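PDB 5FLG: 6-carboxyhexanoate--coa ligase from Bacillus subtilis, which is a ligase of the 6-carboxyhexanoate--CoA ligase family that binds magnesium ions, pimelic acid and phosphoaminophosphonic acid-adenylate ester. Local coordinates for residues F8-R14 against Q63-V69; H169-K173 against D197-I201; P186-L192 against Y204-M210. All coordinates share one frame. Residue numbers count along the deposited sequence, not the author numbering.

Interaction 1 of 3, residues F8-R14 against Q63-V69; sequences FYSVRMR and QIQFEEV
Two extended strands, 8-14 and 63-68, run antiparallel with their N-to-C directions at 160° and their axes 4.5 Å apart at closest approach. They are neighbours in an antiparallel sheet in which strand 26-36 flanks 8-17 on its other edge. Ser10 with Glu67, Arg12 with Gln65 and Arg14 with Gln63 are hydrogen-bonded pairs; Tyr9 with Glu68, Val11 with Phe66 and Met13 with Ile64 are non-hydrogen-bonded pairs, with CA-CA distances of 4.3 to 4.5 Å. Reciprocal bonds join Arg12 N to Gln65 O and Gln65 N to Arg12 O, each 2.8 Å; Ser10 N reaches Glu67 O at 2.9 Å, and Val69 N reaches Phe8 O at 3.0 Å.

The alternation gives the sheet two unlike faces. On the mostly apolar face of Tyr9, Val11, Met13, Ile64 and Phe66, which also carries Glu68 at its end, Val11 CG2 lies 3.9 Å from Phe66 CB, Met13 CG 4.0 Å from Ile64 CG1, and Tyr9 CD2 4.0 Å from Phe66 CD1. Helix 40-52 covers much of this side: Met40 meets Tyr9, Val11 and Phe66. The other face is polar. Arg12 (m, t, m) folds over its neighbours, making a long salt bridge from NH2 to Glu67 OE2 at 3.7 Å; Glu67 also pairs with Arg149. Residues 63-67 pair antiparallel with a strand of the second subunit, so the sheet continues across the dimer interface, where Gln63 NE2 bonds Gln65 OE1 of that subunit. A water accepts from Arg12 NE at 3.0 Å, while Arg12 NH2 makes a weak 2.9 Å hydrogen bond to Gln65 OE1.

Interaction 2 of 3, residues H169-K173 against D197-I201; sequences HSRIK and DPDYI. With MG (magnesium ion), chain F; PML (pimelic acid), chain C; ANP (phosphoaminophosphonic acid-adenylate ester), chain D.
Arg171 lays its aliphatic arm across the ring of Tyr200, in a CH-pi contact with CD 3.5 Å from the ring centroid and only 6° off the ring normal. This contact lines the pimelic acid pocket, built here from the start of helix 170-184 and the loop joining strands 188-194 and 203-207; Asp197 in that loop also belongs to the magnesium site. His169 is the N-cap of the helix; in the loop, Asp197 to Tyr200 form a type I turn. The backbones stay apart, with Arg171 CA 9.6 Å from Tyr200 CA, so long side chains bridge the gap.

Arg171 is extended beyond chi1 (-89°, then t and t), and its NH2 makes a 2.6 Å salt bridge to Asp197 OD2 and a longer one, 3.6 Å, to Asp199 OD1, which Ser55 also binds. The same side chains hold pimelic acid at both ends: Arg171 NE donates to O72 at 2.9 Å, and Tyr200 OH makes a very short 2.5 Å bond to O12, where Ile172 CG1 also lies 3.3 Å away. Asp197 splits its carboxylate: OD2 faces Arg171, whereas OD1, together with Asp196, binds magnesium, 2.2 Å from MG, with ANP O2G 2.3 Å from the same ion.

Interaction 3 of 3, residues P186-L192 against Y204-M210; sequences PAVVAEL and YVAGKKM
Tyr204 OH donates to Glu191 OE2 in a very short hydrogen bond of 2.4 Å, although the hydroxyl is crowded in the model and its place less certain. Arg228 joins both groups, salt-bridged to Glu191 and hydrogen-bonded to Tyr204, so the charge of the buried Glu191 has a basic partner. Glu191 reaches out with chi1 and chi2 both t, while Tyr204 takes chi1 p.

The backbones are antiparallel, with strand axes at 168° and 4.7 Å apart. Glu191 and Ala206 form the hydrogen-bonded pair, through Glu191 N to Ala206 O at 2.9 Å and Ala206 N to Glu191 O at 3.0 Å. Leu192 and Val205 follow as a non-hydrogen-bonded pair, Leu192 CD1 lying 3.7 Å from Val205 CG2, and Val205 also meets Ala96 and Leu100 of helix 89-102. Toward the far end, Val189 and Ala190 both face Phe231 on the neighbouring strand 227-232, a classic beta bulge in which Val189 has phi/psi of -90/-37. Past Gly207 the chain turns, and Lys208 NZ makes a weak 2.9 Å hydrogen bond to Val188 O, alongside bonds to the carbonyls of Ser183 and His185.

Strands 188-194 and 203-207 thus make a beta hairpin within a mixed sheet, with Tyr204 beside the pimelic acid pocket.

How the interactions relate
The site here is assembled from several kinds of element: helix 170-184, strands of the mixed sheet and the loop 197-201 all contribute. Interaction 1 comes first along the chain, in a separate antiparallel sheet that continues into the second subunit; its centre is about 22 Å from that of interaction 2 and about 27 Å from that of interaction 3, on the opposite side of the chain's centre from the latter. Interactions 2 and 3, with centres about 20 Å apart, interleave in sequence: helix 170-184 leads into strand 188-194, and residues 197-201 belong to the connection of that hairpin. Bound ANP is about 5 Å from the Met13 side chain of interaction 1 and shares a magnesium ion with Asp197 of interaction 2.

Interaction 1 of 3, residues F8-R14 against Q63-V69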
loop_
_atom_site.group_PDB
_atom_site.type_symbol
_atom_site.label_atom_id
_atom_site.label_comp_id
_atom_site.label_asym_id
_atom_site.label_seq_id
_atom_site.Cartn_x
_atom_site.Cartn_y
_atom_site.Cartn_z
ATOM N N PHE A 8 -2.716 7.678 16.787
ATOM C CA PHE A 8 -1.594 7.579 15.876
ATOM C C PHE A 8 -1.763 6.500 14.804
ATOM O O PHE A 8 -2.595 5.586 14.931
ATOM C CB PHE A 8 -0.295 7.375 16.636
ATOM C CG PHE A 8 0.262 8.636 17.236
ATOM C CD1 PHE A 8 -0.198 9.111 18.450
ATOM C CD2 PHE A 8 1.271 9.341 16.581
ATOM C CE1 PHE A 8 0.273 10.318 18.963
ATOM C CE2 PHE A 8 1.743 10.545 17.082
ATOM C CZ PHE A 8 1.208 11.063 18.250
ATOM N N TYR A 9 -1.073 6.724 13.678
ATOM C CA TYR A 9 -1.187 5.874 12.502
ATOM C C TYR A 9 0.176 5.421 12.057
ATOM O O TYR A 9 1.114 6.208 12.027
ATOM C CB TYR A 9 -1.887 6.623 11.358
ATOM C CG TYR A 9 -3.321 6.946 11.652
ATOM C CD1 TYR A 9 -3.643 7.994 12.483
ATOM C CD2 TYR A 9 -4.345 6.152 11.172
ATOM C CE1 TYR A 9 -4.945 8.280 12.815
ATOM C CE2 TYR A 9 -5.666 6.448 11.464
ATOM C CZ TYR A 9 -5.951 7.488 12.312
ATOM O OH TYR A 9 -7.234 7.766 12.682
ATOM N N SER A 10 0.303 4.109 11.821
ATOM C CA SER A 10 1.487 3.534 11.221
ATOM C C SER A 10 1.429 3.719 9.702
ATOM O O SER A 10 0.463 3.313 9.067
ATOM C CB SER A 10 1.555 2.022 11.530
ATOM O OG SER A 10 2.679 1.438 10.887
ATOM N N VAL A 11 2.459 4.293 9.118
ATOM C CA VAL A 11 2.490 4.487 7.653
ATOM C C VAL A 11 3.751 3.857 7.140
ATOM O O VAL A 11 4.853 4.213 7.585
ATOM C CB VAL A 11 2.469 5.974 7.229
ATOM C CG1 VAL A 11 2.219 6.078 5.731
ATOM C CG2 VAL A 11 1.383 6.747 7.951
ATOM N N ARG A 12 3.591 2.853 6.275
ATOM C CA ARG A 12 4.709 2.060 5.804
ATOM C C ARG A 12 4.774 2.048 4.290
ATOM O O ARG A 12 3.743 2.168 3.611
ATOM C CB ARG A 12 4.580 0.602 6.291
ATOM C CG ARG A 12 4.806 0.456 7.786
ATOM C CD ARG A 12 4.709 -1.009 8.209
ATOM N NE ARG A 12 3.347 -1.511 8.062
ATOM C CZ ARG A 12 3.019 -2.801 8.045
ATOM N NH1 ARG A 12 3.962 -3.725 7.952
ATOM N NH2 ARG A 12 1.751 -3.162 8.079
ATOM N N MET A 13 5.990 1.870 3.787
ATOM C CA MET A 13 6.250 1.885 2.370
ATOM C C MET A 13 7.326 0.858 2.082
ATOM O O MET A 13 8.340 0.817 2.748
ATOM C CB MET A 13 6.740 3.274 1.900
ATOM C CG MET A 13 7.119 3.348 0.413
ATOM S SD MET A 13 8.854 2.955 0.022
ATOM C CE MET A 13 9.725 4.274 0.828
ATOM N N ARG A 14 7.206 0.210 0.936
ATOM C CA ARG A 14 8.332 -0.449 0.376
ATOM C C ARG A 14 8.312 -0.367 -1.141
ATOM O O ARG A 14 7.253 -0.236 -1.773
ATOM C CB ARG A 14 8.321 -1.904 0.835
ATOM C CG ARG A 14 7.083 -2.634 0.409
ATOM C CD ARG A 14 6.987 -3.927 1.204
ATOM N NE ARG A 14 5.985 -4.847 0.686
ATOM C CZ ARG A 14 5.174 -5.567 1.457
ATOM N NH1 ARG A 14 5.180 -5.419 2.784
ATOM N NH2 ARG A 14 4.315 -6.405 0.893
ATOM N N GLN A 63 4.388 -0.168 -2.541
ATOM C CA GLN A 63 3.232 -0.179 -1.677
ATOM C C GLN A 63 3.371 0.854 -0.573
ATOM O O GLN A 63 4.404 0.943 0.078
ATOM C CB GLN A 63 3.103 -1.541 -1.006
ATOM C CG GLN A 63 2.946 -2.679 -1.980
ATOM C CD GLN A 63 2.652 -4.020 -1.278
ATOM O OE1 GLN A 63 3.457 -4.519 -0.479
ATOM N NE2 GLN A 63 1.531 -4.630 -1.635
ATOM N N ILE A 64 2.271 1.499 -0.225
ATOM C CA ILE A 64 2.245 2.429 0.891
ATOM C C ILE A 64 0.959 2.127 1.598
ATOM O O ILE A 64 -0.073 1.958 0.966
ATOM C CB ILE A 64 2.188 3.922 0.436
ATOM C CG1 ILE A 64 3.338 4.259 -0.488
ATOM C CG2 ILE A 64 2.220 4.819 1.642
ATOM C CD1 ILE A 64 3.459 5.743 -0.850
ATOM N N GLN A 65 1.031 1.982 2.914
ATOM C CA GLN A 65 -0.114 1.583 3.695
ATOM C C GLN A 65 -0.173 2.422 4.975
ATOM O O GLN A 65 0.854 2.708 5.576
ATOM C CB GLN A 65 0.005 0.099 4.026
ATOM C CG GLN A 65 -0.984 -0.387 5.070
ATOM C CD GLN A 65 -0.691 -1.806 5.551
ATOM O OE1 GLN A 65 -0.541 -2.051 6.756
ATOM N NE2 GLN A 65 -0.634 -2.741 4.617
ATOM N N PHE A 66 -1.374 2.704 5.452
ATOM C CA PHE A 66 -1.535 3.220 6.793
ATOM C C PHE A 66 -2.614 2.500 7.549
ATOM O O PHE A 66 -3.537 1.949 6.957
ATOM C CB PHE A 66 -1.741 4.755 6.819
ATOM C CG PHE A 66 -3.106 5.204 6.439
ATOM C CD1 PHE A 66 -4.175 5.012 7.297
ATOM C CD2 PHE A 66 -3.282 6.038 5.323
ATOM C CE1 PHE A 66 -5.437 5.472 6.959
ATOM C CE2 PHE A 66 -4.513 6.605 5.049
ATOM C CZ PHE A 66 -5.597 6.324 5.863
ATOM N N GLU A 67 -2.425 2.432 8.861
ATOM C CA GLU A 67 -3.394 1.818 9.747
ATOM C C GLU A 67 -3.306 2.394 11.129
ATOM O O GLU A 67 -2.242 2.775 11.594
ATOM C CB GLU A 67 -3.164 0.308 9.835
ATOM C CG GLU A 67 -1.916 -0.051 10.627
ATOM C CD GLU A 67 -1.490 -1.503 10.481
ATOM O OE1 GLU A 67 -2.339 -2.355 10.113
ATOM O OE2 GLU A 67 -0.304 -1.788 10.793
ATOM N N GLU A 68 -4.458 2.586 11.723
ATOM C CA GLU A 68 -4.562 2.994 13.096
ATOM C C GLU A 68 -3.800 2.065 14.017
ATOM O O GLU A 68 -3.897 0.845 13.914
ATOM C CB GLU A 68 -6.034 2.995 13.504
ATOM C CG GLU A 68 -6.296 3.674 14.826
ATOM C CD GLU A 68 -7.782 3.759 15.154
ATOM O OE1 GLU A 68 -8.635 3.347 14.331
ATOM O OE2 GLU A 68 -8.087 4.357 16.190
ATOM N N VAL A 69 -3.022 2.660 14.904
ATOM C CA VAL A 69 -2.398 1.912 15.984
ATOM C C VAL A 69 -3.286 1.909 17.226
ATOM O O VAL A 69 -3.649 2.961 17.747
ATOM C CB VAL A 69 -1.021 2.499 16.302
ATOM C CG1 VAL A 69 -0.338 1.718 17.412
ATOM C CG2 VAL A 69 -0.179 2.465 15.041
HETATM O O HOH W 1 -2.910 5.537 18.596
HETATM O O HOH W 2 1.009 0.353 8.031
#

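Interaction 2 of 3, residues H169-K173 against D197-I201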
loop_
_atom_site.group_PDB
_atom_site.type_symbol
_atom_site.label_atom_id
_atom_site.label_comp_id
_atom_site.label_asym_id
_atom_site.label_seq_id
_atom_site.Cartn_x
_atom_site.Cartn_y
_atom_site.Cartn_z
ATOM N N HIS A 169 20.033 15.369 9.256
ATOM C CA HIS A 169 19.656 14.558 8.105
ATOM C C HIS A 169 18.614 13.526 8.444
ATOM O O HIS A 169 18.638 12.905 9.540
ATOM C CB HIS A 169 20.883 13.852 7.530
ATOM C CG HIS A 169 21.911 14.785 6.975
ATOM N ND1 HIS A 169 23.258 14.483 6.958
ATOM C CD2 HIS A 169 21.798 16.033 6.457
ATOM C CE1 HIS A 169 23.928 15.495 6.434
ATOM N NE2 HIS A 169 23.066 16.448 6.117
ATOM N N SER A 170 17.716 13.302 7.493
ATOM C CA SER A 170 16.672 12.315 7.652
ATOM C C SER A 170 17.208 10.913 7.964
ATOM O O SER A 170 16.546 10.149 8.650
ATOM C CB SER A 170 15.865 12.223 6.377
ATOM O OG SER A 170 15.250 13.455 6.124
ATOM N N ARG A 171 18.272 10.525 7.268
ATOM C CA ARG A 171 18.911 9.238 7.505
ATOM C C ARG A 171 19.168 9.052 9.014
ATOM O O ARG A 171 19.058 7.926 9.542
ATOM C CB ARG A 171 20.258 9.164 6.760
ATOM C CG ARG A 171 20.182 8.626 5.346
ATOM C CD ARG A 171 21.559 8.224 4.845
ATOM N NE ARG A 171 21.532 7.586 3.518
ATOM C CZ ARG A 171 21.826 8.222 2.388
ATOM N NH1 ARG A 171 22.070 9.522 2.421
ATOM N NH2 ARG A 171 21.806 7.596 1.215
ATOM N N ILE A 172 19.677 10.103 9.654
ATOM C CA ILE A 172 20.128 9.979 11.050
ATOM C C ILE A 172 18.917 9.924 11.966
ATOM O O ILE A 172 18.814 9.046 12.851
ATOM C CB ILE A 172 21.057 11.120 11.468
ATOM C CG1 ILE A 172 22.364 11.049 10.693
ATOM C CG2 ILE A 172 21.306 11.096 12.967
ATOM C CD1 ILE A 172 23.149 12.352 10.707
ATOM N N LYS A 173 17.924 10.736 11.644
ATOM C CA LYS A 173 16.656 10.672 12.373
ATOM C C LYS A 173 16.026 9.273 12.347
ATOM O O LYS A 173 15.641 8.731 13.380
ATOM C CB LYS A 173 15.669 11.652 11.818
ATOM C CG LYS A 173 14.443 11.770 12.692
ATOM C CD LYS A 173 13.462 12.774 12.111
ATOM C CE LYS A 173 13.090 12.398 10.692
ATOM N NZ LYS A 173 11.839 13.047 10.324
ATOM N N ASP A 197 22.915 1.803 0.660
ATOM C CA ASP A 197 22.984 2.860 -0.396
ATOM C C ASP A 197 24.425 3.012 -0.950
ATOM O O ASP A 197 25.377 3.104 -0.182
ATOM C CB ASP A 197 22.563 4.205 0.174
ATOM C CG ASP A 197 21.129 4.222 0.728
ATOM O OD1 ASP A 197 20.370 3.220 0.649
ATOM O OD2 ASP A 197 20.789 5.252 1.348
ATOM N N PRO A 198 24.572 3.234 -2.274
ATOM C CA PRO A 198 25.926 3.359 -2.811
ATOM C C PRO A 198 26.606 4.664 -2.410
ATOM O O PRO A 198 27.819 4.790 -2.501
ATOM C CB PRO A 198 25.716 3.277 -4.333
ATOM C CG PRO A 198 24.296 3.661 -4.544
ATOM C CD PRO A 198 23.562 3.124 -3.343
ATOM N N ASP A 199 25.854 5.598 -1.874
ATOM C CA ASP A 199 26.365 6.958 -1.740
ATOM C C ASP A 199 26.338 7.372 -0.276
ATOM O O ASP A 199 26.425 8.558 0.029
ATOM C CB ASP A 199 25.532 7.924 -2.569
ATOM C CG ASP A 199 24.035 7.758 -2.318
ATOM O OD1 ASP A 199 23.586 6.721 -1.733
ATOM O OD2 ASP A 199 23.309 8.699 -2.664
ATOM N N TYR A 200 26.364 6.388 0.628
ATOM C CA TYR A 200 26.440 6.703 2.060
ATOM C C TYR A 200 27.175 5.629 2.845
ATOM O O TYR A 200 26.753 4.457 2.860
ATOM C CB TYR A 200 25.038 6.877 2.604
ATOM C CG TYR A 200 25.001 7.603 3.911
ATOM C CD1 TYR A 200 25.109 8.991 3.961
ATOM C CD2 TYR A 200 24.952 6.895 5.119
ATOM C CE1 TYR A 200 25.068 9.670 5.167
ATOM C CE2 TYR A 200 24.998 7.558 6.333
ATOM C CZ TYR A 200 25.054 8.935 6.361
ATOM O OH TYR A 200 24.993 9.586 7.565
ATOM N N ILE A 201 28.340 5.996 3.381
ATOM C CA ILE A 201 29.276 5.014 3.929
ATOM C C ILE A 201 29.381 5.020 5.453
ATOM O O ILE A 201 30.088 4.196 6.043
ATOM C CB ILE A 201 30.668 5.192 3.328
ATOM C CG1 ILE A 201 31.263 6.536 3.745
ATOM C CG2 ILE A 201 30.597 5.104 1.817
ATOM C CD1 ILE A 201 32.750 6.631 3.481
HETATM MG MG MG F . 19.058 1.929 1.915
HETATM C C1 PML C . 24.090 7.769 10.639
HETATM O O11 PML C . 24.164 7.935 11.900
HETATM O O12 PML C . 24.515 8.675 9.837
HETATM C C2 PML C . 23.872 6.326 10.148
HETATM C C3 PML C . 22.711 6.076 9.198
HETATM C C4 PML C . 22.964 4.930 8.202
HETATM C C5 PML C . 21.867 3.885 8.137
HETATM C C6 PML C . 21.398 3.541 6.726
HETATM C C7 PML C . 20.843 4.761 5.988
HETATM O O71 PML C . 19.869 5.378 6.481
HETATM O O72 PML C . 21.295 5.047 4.851
HETATM P PG ANP D . 16.083 3.571 2.529
HETATM O O1G ANP D . 15.102 4.153 1.549
HETATM O O2G ANP D . 17.499 3.630 2.026
HETATM O O3G ANP D . 15.981 4.073 3.933
HETATM P PB ANP D . 15.987 0.955 3.935
HETATM O O1B ANP D . 15.441 1.657 5.127
HETATM O O2B ANP D . 15.554 -0.396 3.502
HETATM N N3B ANP D . 15.646 1.918 2.541
HETATM P PA ANP D . 18.525 1.777 5.014
HETATM O O1A ANP D . 19.772 2.180 4.374
HETATM O O2A ANP D . 17.666 2.728 5.798
HETATM O O3A ANP D . 17.604 0.934 3.998
HETATM O "O5'" ANP D . 18.974 0.550 6.022
HETATM C "C5'" ANP D . 20.052 -0.281 5.697
HETATM C "C4'" ANP D . 19.664 -1.740 5.948
HETATM O "O4'" ANP D . 19.232 -1.875 7.308
HETATM C "C3'" ANP D . 18.503 -2.183 5.072
HETATM O "O3'" ANP D . 18.958 -2.785 3.866
HETATM C "C2'" ANP D . 17.828 -3.221 5.921
HETATM O "O2'" ANP D . 18.559 -4.443 5.816
HETATM C "C1'" ANP D . 18.030 -2.655 7.298
HETATM N N9 ANP D . 16.841 -1.879 7.667
HETATM C C8 ANP D . 16.460 -0.633 7.211
HETATM N N7 ANP D . 15.343 -0.224 7.856
HETATM C C5 ANP D . 14.982 -1.237 8.701
HETATM C C6 ANP D . 13.891 -1.514 9.650
HETATM N N6 ANP D . 12.893 -0.648 9.851
HETATM N N1 ANP D . 13.905 -2.677 10.338
HETATM C C2 ANP D . 14.866 -3.586 10.141
HETATM N N3 ANP D . 15.938 -3.401 9.353
HETATM C C4 ANP D . 15.968 -2.312 8.549
HETATM O O HOH W 3 17.366 0.573 0.655
#

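Interaction 3 of 3, residues P186-L192 against Y204-M210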
loop_
_atom_site.group_PDB
_atom_site.type_symbol
_atom_site.label_atom_id
_atom_site.label_comp_id
_atom_site.label_asym_id
_atom_site.label_seq_id
_atom_site.Cartn_x
_atom_site.Cartn_y
_atom_site.Cartn_z
ATOM N N PRO A 186 14.688 -5.484 26.042
ATOM C CA PRO A 186 15.614 -6.141 26.999
ATOM C C PRO A 186 16.437 -7.317 26.440
ATOM O O PRO A 186 17.539 -7.552 26.901
ATOM C CB PRO A 186 14.705 -6.606 28.153
ATOM C CG PRO A 186 13.300 -6.444 27.704
ATOM C CD PRO A 186 13.268 -5.632 26.399
ATOM N N ALA A 187 16.030 -7.931 25.343
ATOM C CA ALA A 187 16.842 -9.042 24.806
ATOM C C ALA A 187 17.968 -8.616 23.843
ATOM O O ALA A 187 18.873 -9.411 23.531
ATOM C CB ALA A 187 15.935 -10.075 24.158
ATOM N N VAL A 188 17.952 -7.357 23.395
ATOM C CA VAL A 188 18.965 -6.903 22.457
ATOM C C VAL A 188 20.200 -6.346 23.127
ATOM O O VAL A 188 20.162 -5.292 23.792
ATOM C CB VAL A 188 18.411 -5.813 21.472
ATOM C CG1 VAL A 188 19.497 -5.406 20.490
ATOM C CG2 VAL A 188 17.206 -6.314 20.725
ATOM N N VAL A 189 21.342 -6.959 22.850
ATOM C CA VAL A 189 22.599 -6.560 23.460
ATOM C C VAL A 189 23.280 -5.498 22.583
ATOM O O VAL A 189 23.969 -4.631 23.065
ATOM C CB VAL A 189 23.522 -7.783 23.589
ATOM C CG1 VAL A 189 24.930 -7.377 24.020
ATOM C CG2 VAL A 189 22.932 -8.788 24.579
ATOM N N ALA A 190 23.160 -5.636 21.281
ATOM C CA ALA A 190 23.837 -4.708 20.384
ATOM C C ALA A 190 23.336 -4.806 18.960
ATOM O O ALA A 190 22.735 -5.819 18.551
ATOM C CB ALA A 190 25.329 -4.951 20.438
ATOM N N GLU A 191 23.536 -3.706 18.213
ATOM C CA GLU A 191 23.095 -3.618 16.822
ATOM C C GLU A 191 24.297 -3.160 15.990
ATOM O O GLU A 191 25.130 -2.410 16.464
ATOM C CB GLU A 191 21.921 -2.658 16.647
ATOM C CG GLU A 191 21.628 -2.356 15.165
ATOM C CD GLU A 191 20.578 -1.250 14.910
ATOM O OE1 GLU A 191 20.142 -0.536 15.853
ATOM O OE2 GLU A 191 20.207 -1.065 13.719
ATOM N N LEU A 192 24.491 -3.805 14.846
ATOM C CA LEU A 192 25.478 -3.393 13.893
ATOM C C LEU A 192 24.766 -3.012 12.601
ATOM O O LEU A 192 23.920 -3.758 12.111
ATOM C CB LEU A 192 26.431 -4.541 13.654
ATOM C CG LEU A 192 27.434 -4.414 12.522
ATOM C CD1 LEU A 192 28.500 -3.359 12.806
ATOM C CD2 LEU A 192 28.048 -5.777 12.303
ATOM N N TYR A 204 26.971 2.425 12.083
ATOM C CA TYR A 204 27.006 2.554 13.513
ATOM C C TYR A 204 26.909 1.198 14.208
ATOM O O TYR A 204 26.641 0.177 13.590
ATOM C CB TYR A 204 25.870 3.445 14.040
ATOM C CG TYR A 204 24.452 2.857 13.908
ATOM C CD1 TYR A 204 23.935 2.015 14.873
ATOM C CD2 TYR A 204 23.641 3.168 12.813
ATOM C CE1 TYR A 204 22.688 1.496 14.768
ATOM C CE2 TYR A 204 22.338 2.729 12.754
ATOM C CZ TYR A 204 21.899 1.815 13.705
ATOM O OH TYR A 204 20.611 1.335 13.679
ATOM N N VAL A 205 27.318 1.222 15.463
ATOM C CA VAL A 205 27.024 0.143 16.415
ATOM C C VAL A 205 26.305 0.822 17.571
ATOM O O VAL A 205 26.596 1.975 17.906
ATOM C CB VAL A 205 28.338 -0.474 16.932
ATOM C CG1 VAL A 205 28.071 -1.401 18.116
ATOM C CG2 VAL A 205 28.984 -1.276 15.832
ATOM N N ALA A 206 25.245 0.188 18.054
ATOM C CA ALA A 206 24.455 0.744 19.126
ATOM C C ALA A 206 24.316 -0.299 20.230
ATOM O O ALA A 206 24.174 -1.495 19.965
ATOM C CB ALA A 206 23.102 1.130 18.630
ATOM N N GLY A 207 24.165 0.198 21.447
ATOM C CA GLY A 207 23.839 -0.650 22.582
ATOM C C GLY A 207 23.539 0.173 23.807
ATOM O O GLY A 207 23.753 1.394 23.831
ATOM N N LYS A 208 23.115 -0.517 24.859
ATOM C CA LYS A 208 22.488 0.130 25.997
ATOM C C LYS A 208 23.540 0.919 26.711
ATOM O O LYS A 208 23.296 2.053 27.095
ATOM C CB LYS A 208 21.889 -0.906 26.946
ATOM C CG LYS A 208 20.523 -1.418 26.553
ATOM C CD LYS A 208 20.137 -2.596 27.455
ATOM C CE LYS A 208 18.747 -3.138 27.134
ATOM N NZ LYS A 208 18.679 -3.869 25.848
ATOM N N LYS A 209 24.762 0.405 26.737
ATOM C CA LYS A 209 25.823 1.111 27.438
ATOM C C LYS A 209 26.529 2.136 26.578
ATOM O O LYS A 209 26.768 3.257 27.017
ATOM C CB LYS A 209 26.827 0.135 27.989
ATOM C CG LYS A 209 26.183 -0.740 29.056
ATOM C CD LYS A 209 27.200 -1.602 29.786
ATOM C CE LYS A 209 27.714 -2.684 28.860
ATOM N NZ LYS A 209 26.566 -3.384 28.218
ATOM N N MET A 210 26.986 1.731 25.402
ATOM C CA MET A 210 27.769 2.640 24.596
ATOM C C MET A 210 26.895 3.688 23.900
ATOM O O MET A 210 27.411 4.606 23.264
ATOM C CB MET A 210 28.584 1.858 23.571
ATOM C CG MET A 210 27.759 0.945 22.679
ATOM S SD MET A 210 28.775 0.121 21.429
ATOM C CE MET A 210 27.743 -1.295 21.091
#